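4-hydroxybenzoyl-CoA thioesterase (Bacillus halodurans, PDB 5WH9) is a hotdog-fold thioesterase that probably hydrolyses gentisyl-coenzyme A at its thioester bond. Local coordinates at residues T78-R81 against S87-L90; F37-E40 against P44-E47; F12-A17 against Y27-E32; H92-I95 against V100-S103. All coordinates share one frame; numbering follows the deposited sequence.

Interaction 1: residues T78-R81 against S87-L90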
# COMPACT_ATOMS: atom_id res chain seq x y z
N THR B 78 -6.97 -11.69 18.77
CA THR B 78 -6.35 -10.60 19.51
C THR B 78 -6.70 -10.71 20.97
O THR B 78 -7.86 -10.84 21.34
CB THR B 78 -6.79 -9.24 18.97
OG1 THR B 78 -6.44 -9.16 17.58
CG2 THR B 78 -6.09 -8.12 19.71
N SER B 79 -5.68 -10.68 21.82
CA SER B 79 -5.91 -10.62 23.25
C SER B 79 -5.12 -9.43 23.77
O SER B 79 -4.22 -8.93 23.09
CB SER B 79 -5.47 -11.92 23.91
OG SER B 79 -4.24 -12.37 23.39
N ILE B 80 -5.47 -8.93 24.96
CA ILE B 80 -4.74 -7.82 25.55
C ILE B 80 -3.90 -8.33 26.72
O ILE B 80 -4.38 -9.10 27.54
CB ILE B 80 -5.68 -6.69 25.99
CG1 ILE B 80 -4.88 -5.48 26.44
CG2 ILE B 80 -6.59 -7.16 27.10
CD1 ILE B 80 -5.73 -4.27 26.71
N ARG B 81 -2.65 -7.97 26.71
CA ARG B 81 -1.73 -8.55 27.63
C ARG B 81 -0.79 -7.75 28.49
O ARG B 81 -0.03 -8.40 29.13
CB ARG B 81 -0.96 -9.62 26.91
CG ARG B 81 0.29 -9.15 26.25
CD ARG B 81 1.34 -10.20 26.44
NE ARG B 81 2.55 -9.74 25.87
CZ ARG B 81 2.89 -9.98 24.63
NH1 ARG B 81 2.11 -10.68 23.82
NH2 ARG B 81 4.00 -9.48 24.21
N SER B 87 -0.33 2.71 28.78
CA SER B 87 -0.07 1.86 27.62
C SER B 87 -0.74 0.49 27.75
O SER B 87 -1.19 0.09 28.82
CB SER B 87 1.44 1.68 27.44
OG SER B 87 1.96 0.79 28.43
N PHE B 88 -0.81 -0.23 26.63
CA PHE B 88 -1.27 -1.61 26.62
C PHE B 88 -0.62 -2.35 25.45
O PHE B 88 -0.17 -1.72 24.49
CB PHE B 88 -2.81 -1.68 26.54
CG PHE B 88 -3.38 -1.14 25.25
CD1 PHE B 88 -3.53 0.22 25.06
CD2 PHE B 88 -3.77 -2.00 24.24
CE1 PHE B 88 -4.05 0.72 23.86
CE2 PHE B 88 -4.29 -1.51 23.05
CZ PHE B 88 -4.43 -0.15 22.87
N ILE B 89 -0.55 -3.67 25.55
CA ILE B 89 -0.03 -4.52 24.48
C ILE B 89 -1.10 -5.47 23.97
O ILE B 89 -1.76 -6.15 24.75
CB ILE B 89 1.18 -5.36 24.94
CG1 ILE B 89 2.37 -4.48 25.28
CG2 ILE B 89 1.59 -6.34 23.85
CD1 ILE B 89 3.58 -5.30 25.73
N LEU B 90 -1.28 -5.52 22.65
CA LEU B 90 -2.17 -6.47 22.01
C LEU B 90 -1.35 -7.62 21.45
O LEU B 90 -0.39 -7.39 20.71
CB LEU B 90 -2.94 -5.81 20.87
CG LEU B 90 -3.90 -4.70 21.25
CD1 LEU B 90 -4.54 -4.07 20.00
CD2 LEU B 90 -4.99 -5.21 22.20
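Ile-80 and Leu-90 face each other as a non-hydrogen-bonded pair of the antiparallel hairpin made by strands 73-80 and 87-96, their CA atoms 4.6 Å apart. One conventional hydrogen bond ties the two segments: Arg-81 N donates a hydrogen bond to Ile-89 O at 2.8 Å, almost straight at 175°. The same carbonyl oxygen also meets the CA of Ile-80, and Ser-79 O returns a similar CA-H...O contact to the CA of Leu-90.

The apolar contacts start with Ile-80. Its CG1 lies anti to the backbone N (chi1 -173°), carrying CD1 along the partner strand until it reaches Phe-88 CD2 at 3.9 Å. The two side chains meet at about a right angle. Leu-90 CD2 touches both Ile-80 CB and Thr-78 CG2, the latter at 4.0 Å. Leu-90 and Thr-78 also both pack against Phe-37 of helix 25-40.

Arg-81 mixes both kinds of contact. Its guanidinium lies with one face over Ile-89 CG2, which sits 3.9 Å from the plane and under its centre, while NH1 makes a salt bridge with Glu-91. One flat face of the guanidinium thus lies on the isoleucine methyl while NH1 pairs with a carboxylate, an arrangement that should limit how far the exposed side chain swings at the end of the strand.

Interaction 2: residues F37-E40 against P44-E47; sequences FLTE and PTSE
Where the long helix 25-40 of the hotdog fold ends and a short turn leads into helix 45-50, Thr-39 and Leu-38 of the first helix meet Pro-44 and Thr-45 at the start of the second. Pro-44 holds the N-cap position. It has no side-chain acceptor to offer the first turn, but its carbonyl oxygen takes up the N-H of Glu-47 at 3.0 Å. The N-H of Thr-45 is served from the neighbouring helix instead: it points at Thr-39 OG1 in a weak hydrogen bond of 3.3 Å with an angle of 157° at the hydrogen.

That hydroxyl has a second task, since it is also hydrogen-bonded to His-35 O, one turn back in its own helix. Thr-39 OG1 lies beside its backbone N (chi1 -70°), which lets it bond back to its own helix and still face the incoming chain. Pro-44 CA comes within 3.4 Å of Thr-39 OG1, bringing the two chain segments close at this corner.

Next to the polar pair, the methyl of Thr-45 meets Leu-38 at about a right angle. Phe-55 packs against both of these side chains, and Phe-70 of the second subunit touches Thr-45, so the small apolar patch lies at a subunit interface. Thr-45 OG1 stands between its own N and carbonyl carbon (chi1 65°), and this rotation turns Thr-45 CG2 onto Leu-38, 3.6 Å from CB and 4.0 Å from CD1.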
# COMPACT_ATOMS: atom_id res chain seq x y z
N PHE B 37 -10.86 -4.73 17.13
CA PHE B 37 -10.88 -5.16 18.51
C PHE B 37 -11.56 -4.10 19.36
O PHE B 37 -12.49 -4.40 20.07
CB PHE B 37 -9.45 -5.42 18.97
CG PHE B 37 -9.34 -5.95 20.37
CD1 PHE B 37 -9.70 -7.25 20.66
CD2 PHE B 37 -8.84 -5.15 21.39
CE1 PHE B 37 -9.60 -7.74 21.95
CE2 PHE B 37 -8.72 -5.64 22.68
CZ PHE B 37 -9.11 -6.93 22.96
N LEU B 38 -11.11 -2.85 19.28
CA LEU B 38 -11.66 -1.78 20.12
C LEU B 38 -13.13 -1.50 19.80
O LEU B 38 -13.93 -1.19 20.69
CB LEU B 38 -10.85 -0.48 19.93
CG LEU B 38 -9.50 -0.40 20.65
CD1 LEU B 38 -8.75 0.83 20.22
CD2 LEU B 38 -9.72 -0.39 22.14
N THR B 39 -13.47 -1.61 18.53
CA THR B 39 -14.83 -1.39 18.10
C THR B 39 -15.78 -2.44 18.68
O THR B 39 -16.84 -2.11 19.21
CB THR B 39 -14.93 -1.38 16.56
OG1 THR B 39 -14.31 -0.19 16.06
CG2 THR B 39 -16.39 -1.44 16.11
N GLU B 40 -15.40 -3.71 18.60
CA GLU B 40 -16.28 -4.75 19.13
C GLU B 40 -16.40 -4.67 20.65
O GLU B 40 -17.40 -5.14 21.21
CB GLU B 40 -15.82 -6.13 18.68
CG GLU B 40 -15.93 -6.34 17.17
CD GLU B 40 -17.37 -6.47 16.66
OE1 GLU B 40 -18.03 -7.49 17.00
OE2 GLU B 40 -17.82 -5.58 15.89
N PRO B 44 -16.07 2.35 18.88
CA PRO B 44 -15.88 2.51 17.42
C PRO B 44 -14.77 3.51 17.16
O PRO B 44 -14.95 4.69 17.41
CB PRO B 44 -17.20 3.12 16.93
CG PRO B 44 -18.20 2.77 17.99
CD PRO B 44 -17.47 2.60 19.29
N THR B 45 -13.65 3.04 16.63
CA THR B 45 -12.46 3.88 16.51
C THR B 45 -12.60 5.03 15.51
O THR B 45 -11.86 6.01 15.59
CB THR B 45 -11.24 3.02 16.20
OG1 THR B 45 -11.40 2.43 14.90
CG2 THR B 45 -11.12 1.90 17.24
N SER B 46 -13.53 4.92 14.57
CA SER B 46 -13.84 6.03 13.65
C SER B 46 -14.30 7.24 14.44
O SER B 46 -14.03 8.39 14.08
CB SER B 46 -14.95 5.63 12.67
OG SER B 46 -16.12 5.23 13.37
N GLU B 47 -15.03 6.95 15.51
CA GLU B 47 -15.54 7.95 16.42
C GLU B 47 -14.37 8.62 17.14
O GLU B 47 -14.31 9.84 17.25
CB GLU B 47 -16.50 7.29 17.42
CG GLU B 47 -16.83 8.13 18.63
CD GLU B 47 -17.48 9.45 18.26
OE1 GLU B 47 -18.16 9.51 17.20
OE2 GLU B 47 -17.31 10.43 19.02

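Interaction 3: residues F12-A17 against Y27-E32; sequences FGDTDA and YKWMDE
Asp-14 brings its carboxylate to the edge of the Trp-29 indole, with the two planes standing 82° apart. Asp-14 OD2 does the touching: it lies near the plane of the ring, 3.6 Å from Trp-29 CZ2 on the benzo side. The aspartate CG is placed beside its backbone N (chi1 -65°), a rotation that sends the group across to helix 25-40. OD2 is also hydrogen-bonded to Lys-11 N, which helps fix the carboxylate, while Trp-29 is stacked on Phe-8.

The other oxygen of Asp-14 looks toward Lys-28, but only the aliphatic part comes near, Lys-28 CE standing 4.3 Å from Asp-14 OD1. The ammonium turns to its own helix, where Lys-28 NZ forms a 2.8 Å salt bridge with Glu-32 OE2, met nearly along its C-O axis. Glu-32 OE1 is hydrogen-bonded to Tyr-6 OH.

The loop holding Asp-14 is pinned one residue on: Phe-12 O accepts from both Thr-15 N and Thr-15 OG1, the hydroxyl lying in the carbonyl plane at 2.6 Å. As in relatives of the 4-hydroxybenzoyl-CoA thioesterase family, this loop before the long helix probably lies at the active site.

A carboxylate oxygen set against the C-H edge of an indole probably gains a little from the ring's positive rim, and Lys-28 NZ, 5.0 Å from Asp-14 OD1, should add a modest attraction without direct pairing.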
# COMPACT_ATOMS: atom_id res chain seq x y z
N PHE B 12 -4.78 -10.23 -4.07
CA PHE B 12 -3.70 -10.29 -5.04
C PHE B 12 -2.66 -9.19 -4.77
O PHE B 12 -1.45 -9.44 -4.78
CB PHE B 12 -4.31 -10.12 -6.43
CG PHE B 12 -3.33 -10.28 -7.53
CD1 PHE B 12 -2.64 -11.47 -7.69
CD2 PHE B 12 -3.08 -9.24 -8.40
CE1 PHE B 12 -1.73 -11.62 -8.70
CE2 PHE B 12 -2.17 -9.38 -9.41
CZ PHE B 12 -1.49 -10.58 -9.56
N GLY B 13 -3.14 -7.99 -4.50
CA GLY B 13 -2.29 -6.84 -4.29
C GLY B 13 -1.47 -6.86 -3.02
O GLY B 13 -0.61 -5.98 -2.83
N ASP B 14 -1.73 -7.84 -2.15
CA ASP B 14 -0.95 -8.05 -0.93
C ASP B 14 0.23 -8.96 -1.19
O ASP B 14 1.07 -9.16 -0.30
CB ASP B 14 -1.81 -8.71 0.15
CG ASP B 14 -2.94 -7.83 0.62
OD1 ASP B 14 -2.72 -6.61 0.76
OD2 ASP B 14 -4.06 -8.36 0.82
N THR B 15 0.30 -9.53 -2.39
CA THR B 15 1.41 -10.40 -2.76
C THR B 15 2.52 -9.60 -3.44
O THR B 15 2.35 -8.43 -3.79
CB THR B 15 0.95 -11.57 -3.66
OG1 THR B 15 0.61 -11.08 -4.97
CG2 THR B 15 -0.26 -12.27 -3.06
N ASP B 16 3.66 -10.24 -3.63
CA ASP B 16 4.74 -9.62 -4.38
C ASP B 16 5.33 -10.65 -5.34
O ASP B 16 4.82 -11.77 -5.45
CB ASP B 16 5.79 -9.06 -3.42
CG ASP B 16 6.40 -10.13 -2.53
OD1 ASP B 16 6.78 -11.21 -3.06
OD2 ASP B 16 6.52 -9.90 -1.31
N ALA B 17 6.39 -10.26 -6.03
CA ALA B 17 6.94 -11.07 -7.11
C ALA B 17 7.36 -12.46 -6.67
O ALA B 17 7.39 -13.38 -7.48
CB ALA B 17 8.11 -10.35 -7.78
N TYR B 27 1.54 -6.25 9.43
CA TYR B 27 1.37 -5.13 10.36
C TYR B 27 0.11 -4.35 10.06
O TYR B 27 -0.58 -3.90 10.98
CB TYR B 27 2.62 -4.23 10.36
CG TYR B 27 3.85 -5.02 10.75
CD1 TYR B 27 4.19 -5.18 12.09
CD2 TYR B 27 4.64 -5.65 9.79
CE1 TYR B 27 5.30 -5.92 12.47
CE2 TYR B 27 5.76 -6.43 10.17
CZ TYR B 27 6.07 -6.55 11.52
OH TYR B 27 7.18 -7.27 11.94
N LYS B 28 -0.20 -4.20 8.77
CA LYS B 28 -1.45 -3.60 8.30
C LYS B 28 -2.61 -4.40 8.88
O LYS B 28 -3.58 -3.84 9.41
CB LYS B 28 -1.46 -3.63 6.75
CG LYS B 28 -2.77 -3.33 6.01
CD LYS B 28 -2.77 -4.05 4.63
CE LYS B 28 -3.78 -3.50 3.59
NZ LYS B 28 -5.27 -3.66 3.87
N TRP B 29 -2.50 -5.73 8.82
CA TRP B 29 -3.59 -6.57 9.30
C TRP B 29 -3.72 -6.48 10.82
O TRP B 29 -4.83 -6.49 11.32
CB TRP B 29 -3.42 -8.01 8.83
CG TRP B 29 -3.66 -8.18 7.37
CD1 TRP B 29 -4.64 -7.59 6.62
CD2 TRP B 29 -2.89 -8.99 6.47
NE1 TRP B 29 -4.53 -7.98 5.31
CE2 TRP B 29 -3.46 -8.84 5.19
CE3 TRP B 29 -1.77 -9.81 6.61
CZ2 TRP B 29 -2.96 -9.50 4.07
CZ3 TRP B 29 -1.28 -10.45 5.52
CH2 TRP B 29 -1.87 -10.30 4.26
N MET B 30 -2.60 -6.39 11.54
CA MET B 30 -2.66 -6.18 12.99
C MET B 30 -3.27 -4.84 13.31
O MET B 30 -4.10 -4.71 14.22
CB MET B 30 -1.28 -6.27 13.64
CG MET B 30 -0.80 -7.70 13.78
SD MET B 30 0.76 -7.83 14.68
CE MET B 30 1.79 -6.72 13.72
N ASP B 31 -2.88 -3.82 12.56
CA ASP B 31 -3.52 -2.53 12.77
C ASP B 31 -5.04 -2.68 12.59
O ASP B 31 -5.82 -2.15 13.39
CB ASP B 31 -2.95 -1.49 11.83
CG ASP B 31 -3.46 -0.11 12.12
OD1 ASP B 31 -2.91 0.56 13.00
OD2 ASP B 31 -4.44 0.30 11.48
N GLU B 32 -5.46 -3.41 11.56
CA GLU B 32 -6.89 -3.60 11.34
C GLU B 32 -7.52 -4.42 12.46
O GLU B 32 -8.61 -4.11 12.93
CB GLU B 32 -7.14 -4.28 10.00
CG GLU B 32 -6.55 -3.52 8.85
CD GLU B 32 -6.73 -4.20 7.50
OE1 GLU B 32 -7.47 -5.21 7.40
OE2 GLU B 32 -6.11 -3.72 6.54

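Interaction 4: residues H92-I95 against V100-S103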
# COMPACT_ATOMS: atom_id res chain seq x y z
N HIS B 92 -1.45 -10.67 18.78
CA HIS B 92 -2.18 -11.07 17.58
C HIS B 92 -1.62 -12.36 17.06
O HIS B 92 -0.40 -12.48 16.87
CB HIS B 92 -2.04 -10.03 16.46
CG HIS B 92 -2.68 -8.71 16.77
ND1 HIS B 92 -1.96 -7.55 16.90
CD2 HIS B 92 -3.97 -8.38 16.98
CE1 HIS B 92 -2.78 -6.55 17.17
NE2 HIS B 92 -4.01 -7.03 17.22
N HIS B 93 -2.50 -13.32 16.81
CA HIS B 93 -2.11 -14.60 16.26
C HIS B 93 -2.84 -14.85 14.95
O HIS B 93 -4.07 -14.89 14.91
CB HIS B 93 -2.46 -15.72 17.24
CG HIS B 93 -1.67 -15.68 18.51
ND1 HIS B 93 -0.33 -15.98 18.56
CD2 HIS B 93 -2.05 -15.41 19.79
CE1 HIS B 93 0.10 -15.89 19.81
NE2 HIS B 93 -0.93 -15.55 20.57
N PHE B 94 -2.07 -15.03 13.88
CA PHE B 94 -2.64 -15.32 12.57
C PHE B 94 -2.95 -16.79 12.47
O PHE B 94 -2.07 -17.65 12.70
CB PHE B 94 -1.68 -14.92 11.45
CG PHE B 94 -1.39 -13.45 11.42
CD1 PHE B 94 -0.61 -12.87 12.41
CD2 PHE B 94 -1.92 -12.65 10.41
CE1 PHE B 94 -0.36 -11.51 12.40
CE2 PHE B 94 -1.67 -11.28 10.39
CZ PHE B 94 -0.89 -10.72 11.38
N ILE B 95 -4.21 -17.07 12.17
CA ILE B 95 -4.66 -18.43 12.01
C ILE B 95 -5.06 -18.70 10.56
O ILE B 95 -5.91 -18.02 9.99
CB ILE B 95 -5.81 -18.79 12.99
CG1 ILE B 95 -5.27 -18.90 14.41
CG2 ILE B 95 -6.43 -20.13 12.62
CD1 ILE B 95 -5.24 -17.62 15.16
N VAL B 100 -1.65 -21.62 13.67
CA VAL B 100 -0.95 -20.34 13.80
C VAL B 100 0.26 -20.24 12.85
O VAL B 100 1.26 -20.94 12.99
CB VAL B 100 -0.47 -20.08 15.26
CG1 VAL B 100 0.23 -18.73 15.33
CG2 VAL B 100 -1.64 -20.11 16.24
N ILE B 101 0.15 -19.35 11.87
CA ILE B 101 1.21 -19.20 10.87
C ILE B 101 2.03 -17.92 11.04
O ILE B 101 2.93 -17.64 10.25
CB ILE B 101 0.63 -19.27 9.45
CG1 ILE B 101 -0.38 -18.13 9.23
CG2 ILE B 101 -0.01 -20.63 9.20
CD1 ILE B 101 0.31 -16.73 9.03
N ALA B 102 1.70 -17.13 12.05
CA ALA B 102 2.46 -15.94 12.40
C ALA B 102 1.89 -15.42 13.69
O ALA B 102 0.70 -15.61 13.96
CB ALA B 102 2.34 -14.87 11.29
N SER B 103 2.71 -14.77 14.51
CA SER B 103 2.21 -14.15 15.73
C SER B 103 3.05 -12.95 16.14
O SER B 103 4.28 -12.98 16.08
CB SER B 103 2.12 -15.17 16.87
OG SER B 103 3.36 -15.82 17.08
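Segments 92-95 and 100-103 run antiparallel at 152°, but the register slips by one residue: His-93 faces Ser-103 and Ile-95 faces Val-100, both non-hydrogen-bonded pairs, while Phe-94 alone answers Ile-101 and Ala-102. Phe-94 N donates to Ala-102 O at 2.8 Å, and Ile-101 N to Phe-94 O at 2.9 Å, each donor tilted from the carbonyl plane.

Phe-94 has the largest share of the contact. Its CB meets Ile-101 CD1 at 3.6 Å, its CD1 touches Ala-102 CB at 3.7 Å, and the Ala-102 carbonyl oxygen lies in plane at the ring edge. The extra residue makes a beta bulge in strand 99-111, where Ile-101 leaves the extended conformation (psi 1°), set in the curved antiparallel sheet that wraps the long helix of the hotdog fold. Met-30 and Tyr-26 of that helix pack on the Phe-94 ring.

On the side of the sheet that carries His-93, Ile-95 CG1 lies 4.2 Å from Val-100 CG2. The imidazole of His-93 approaches Ser-103 CB obliquely; its NE2 is hydrogen-bonded to Glu-91, whereas ND1 is buried without a polar partner.

How the interactions relate
Along the chain the contacts close in the order interaction 3, interaction 2, interaction 1, interaction 4. Interactions 3 and 2 both use helix 25-40, with centres 21 Å apart, and both touch the second subunit. Interactions 1 and 4 share strand 87-96, which pairs with strand 73-80 in one and strand 99-111 in the other; their centres are 15 Å apart. Among these contacts, helix and sheet meet twice: Phe-37 of interaction 2 packs on Thr-78 and Leu-90 of interaction 1, while Met-30 and Trp-29 of interaction 3 pack on Phe-94 of interaction 4, Met-30 also on His-92. The helix thus lies along the sheet as in a hotdog fold, its outer contacts reaching other subunits of the tetramer.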